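Local coordinates for protein ubiquitin-conjugating enzyme E2-21 kDa (PDB 5NL8) that catalyses the covalent attachment of ubiquitin to other proteins as a peroxisomal E2 conjugating enzyme, carrying ubiquitin as a thioester on a cysteine, at residues I67-P70 and T71-L75. Sequence-based numbering, arbitrary orientation.
Sequences IDIP and TNYPL
Pro70 and Tyr73 close a type I beta turn just past strand 62-68 of the UBC-fold sheet, in the loop leading to strand 79-82, and Ile69 packs against the tyrosine from the strand side. The turn's own bond is weak: Tyr73 N donates to Pro70 O over 3.3 Å, with an N-H...O angle of 154°. Apolar packing supplements it. Tyr73 CB lies 3.7 Å from Ile69 CG2 and 4.1 Å from Pro70 CG. With CG of Tyr73 trans to its backbone nitrogen (chi1 -176°), the ring points away from the turn, toward helix 6-21, and Ile69 CG2 meets only its base, obliquely, 3.8 Å from CG. A cis peptide bond joins Tyr73 to Pro74, and Pro74 CB sits over the centre of one ring face, 3.8 Å above its plane, fitting the known preference for aromatics before cis-proline. At the corner, Asn72 OD1 rests 3.4 Å from Pro70 CB, while its ND2 hydrogen-bonds to Asp76. A second backbone bond, Leu75 N to Asn72 O at 2.8 Å, carries the chain round again. Beyond the turn, Leu10 of helix 6-21 and Leu135 of helix 135-147 touch Tyr73, and its OH hydrogen-bonds to Glu13. The buried tyrosine thus has its polar end satisfied by the N-terminal helix; because the closing bond is weak, Tyr73 CB's contacts with Ile69 and Pro70 and the cis-proline over the ring probably contribute to holding the turn's shape.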
ATOM      1  N   ILE A  67      -4.110  -3.972   6.834  1.00 36.64           N
ATOM      2  CA  ILE A  67      -5.456  -3.423   6.794  1.00 25.15           C
ATOM      3  C   ILE A  67      -6.283  -3.884   7.988  1.00 35.43           C
ATOM      4  O   ILE A  67      -6.461  -5.076   8.210  1.00 43.51           O
ATOM      5  CB  ILE A  67      -6.186  -3.831   5.506  1.00 29.20           C
ATOM      6  CG1 ILE A  67      -5.372  -3.422   4.278  1.00 32.31           C
ATOM      7  CG2 ILE A  67      -7.571  -3.210   5.454  1.00 28.76           C
ATOM      8  CD1 ILE A  67      -5.470  -4.411   3.136  1.00 33.48           C
ATOM      9  N   ASP A  68      -6.788  -2.926   8.754  1.00 33.10           N
ATOM     10  CA  ASP A  68      -7.648  -3.215   9.891  1.00 34.72           C
ATOM     11  C   ASP A  68      -9.090  -2.848   9.558  1.00 36.22           C
ATOM     12  O   ASP A  68      -9.371  -1.734   9.110  1.00 37.86           O
ATOM     13  CB  ASP A  68      -7.171  -2.461  11.133  1.00 38.45           C
ATOM     14  CG  ASP A  68      -5.772  -2.876  11.565  1.00 67.11           C
ATOM     15  OD1 ASP A  68      -4.976  -3.297  10.700  1.00 75.26           O
ATOM     16  OD2 ASP A  68      -5.470  -2.786  12.773  1.00 80.82           O
ATOM     17  N   ILE A  69      -9.991  -3.804   9.770  1.00 32.22           N
ATOM     18  CA  ILE A  69     -11.400  -3.650   9.428  1.00 39.23           C
ATOM     19  C   ILE A  69     -12.232  -3.273  10.649  1.00 43.95           C
ATOM     20  O   ILE A  69     -12.153  -3.938  11.679  1.00 47.17           O
ATOM     21  CB  ILE A  69     -11.968  -4.950   8.819  1.00 38.49           C
ATOM     22  CG1 ILE A  69     -11.172  -5.354   7.577  1.00 35.74           C
ATOM     23  CG2 ILE A  69     -13.442  -4.796   8.496  1.00 35.63           C
ATOM     24  CD1 ILE A  69     -11.191  -4.324   6.468  1.00 30.28           C
ATOM     25  N   PRO A  70     -13.029  -2.197  10.540  1.00 43.09           N
ATOM     26  CA  PRO A  70     -13.916  -1.792  11.635  1.00 48.83           C
ATOM     27  C   PRO A  70     -15.091  -2.749  11.805  1.00 56.15           C
ATOM     28  O   PRO A  70     -15.430  -3.474  10.871  1.00 59.34           O
ATOM     29  CB  PRO A  70     -14.398  -0.405  11.201  1.00 45.98           C
ATOM     30  CG  PRO A  70     -14.323  -0.440   9.712  1.00 52.25           C
ATOM     31  CD  PRO A  70     -13.111  -1.276   9.393  1.00 42.12           C
ATOM     32  N   THR A  71     -15.702  -2.745  12.986  1.00 63.55           N
ATOM     33  CA  THR A  71     -16.806  -3.652  13.289  1.00 68.26           C
ATOM     34  C   THR A  71     -18.063  -3.310  12.498  1.00 66.74           C
ATOM     35  O   THR A  71     -18.840  -4.194  12.139  1.00 79.01           O
ATOM     36  CB  THR A  71     -17.152  -3.631  14.790  1.00 70.62           C
ATOM     37  OG1 THR A  71     -15.946  -3.583  15.562  1.00 64.41           O
ATOM     38  CG2 THR A  71     -17.956  -4.867  15.173  1.00 77.84           C
ATOM     39  N   ASN A  72     -18.257  -2.024  12.230  1.00 60.32           N
ATOM     40  CA  ASN A  72     -19.451  -1.564  11.532  1.00 63.98           C
ATOM     41  C   ASN A  72     -19.276  -1.547  10.015  1.00 65.04           C
ATOM     42  O   ASN A  72     -20.078  -0.952   9.299  1.00 63.52           O
ATOM     43  CB  ASN A  72     -19.846  -0.170  12.027  1.00 68.39           C
ATOM     44  CG  ASN A  72     -18.788   0.876  11.734  1.00 74.07           C
ATOM     45  OD1 ASN A  72     -17.592   0.583  11.734  1.00 83.38           O
ATOM     46  ND2 ASN A  72     -19.225   2.104  11.479  1.00 74.45           N
ATOM     47  N   TYR A  73     -18.220  -2.200   9.536  1.00 59.58           N
ATOM     48  CA  TYR A  73     -17.947  -2.306   8.106  1.00 54.40           C
ATOM     49  C   TYR A  73     -19.172  -2.839   7.364  1.00 52.05           C
ATOM     50  O   TYR A  73     -19.816  -3.774   7.836  1.00 55.23           O
ATOM     51  CB  TYR A  73     -16.736  -3.214   7.875  1.00 50.26           C
ATOM     52  CG  TYR A  73     -16.289  -3.319   6.436  1.00 48.66           C
ATOM     53  CD1 TYR A  73     -15.442  -2.368   5.883  1.00 47.49           C
ATOM     54  CD2 TYR A  73     -16.702  -4.376   5.636  1.00 48.38           C
ATOM     55  CE1 TYR A  73     -15.028  -2.460   4.569  1.00 51.24           C
ATOM     56  CE2 TYR A  73     -16.292  -4.476   4.318  1.00 45.92           C
ATOM     57  CZ  TYR A  73     -15.454  -3.515   3.791  1.00 55.13           C
ATOM     58  OH  TYR A  73     -15.042  -3.609   2.482  1.00 58.63           O
ATOM     59  N   PRO A  74     -19.503  -2.252   6.200  1.00 57.53           N
ATOM     60  CA  PRO A  74     -18.795  -1.177   5.496  1.00 60.29           C
ATOM     61  C   PRO A  74     -19.347   0.227   5.744  1.00 61.98           C
ATOM     62  O   PRO A  74     -19.289   1.055   4.834  1.00 51.33           O
ATOM     63  CB  PRO A  74     -19.001  -1.558   4.034  1.00 47.72           C
ATOM     64  CG  PRO A  74     -20.393  -2.106   4.029  1.00 52.56           C
ATOM     65  CD  PRO A  74     -20.598  -2.789   5.375  1.00 59.07           C
ATOM     66  N   LEU A  75     -19.875   0.496   6.934  1.00 66.68           N
ATOM     67  CA  LEU A  75     -20.366   1.835   7.246  1.00 60.33           C
ATOM     68  C   LEU A  75     -19.198   2.795   7.415  1.00 72.41           C
ATOM     69  O   LEU A  75     -19.329   3.999   7.195  1.00 63.58           O
ATOM     70  CB  LEU A  75     -21.234   1.826   8.506  1.00 59.96           C
ATOM     71  CG  LEU A  75     -22.744   1.668   8.308  1.00 77.32           C
ATOM     72  CD1 LEU A  75     -23.075   0.444   7.460  1.00 82.52           C
ATOM     73  CD2 LEU A  75     -23.454   1.602   9.650  1.00 83.19           C
TER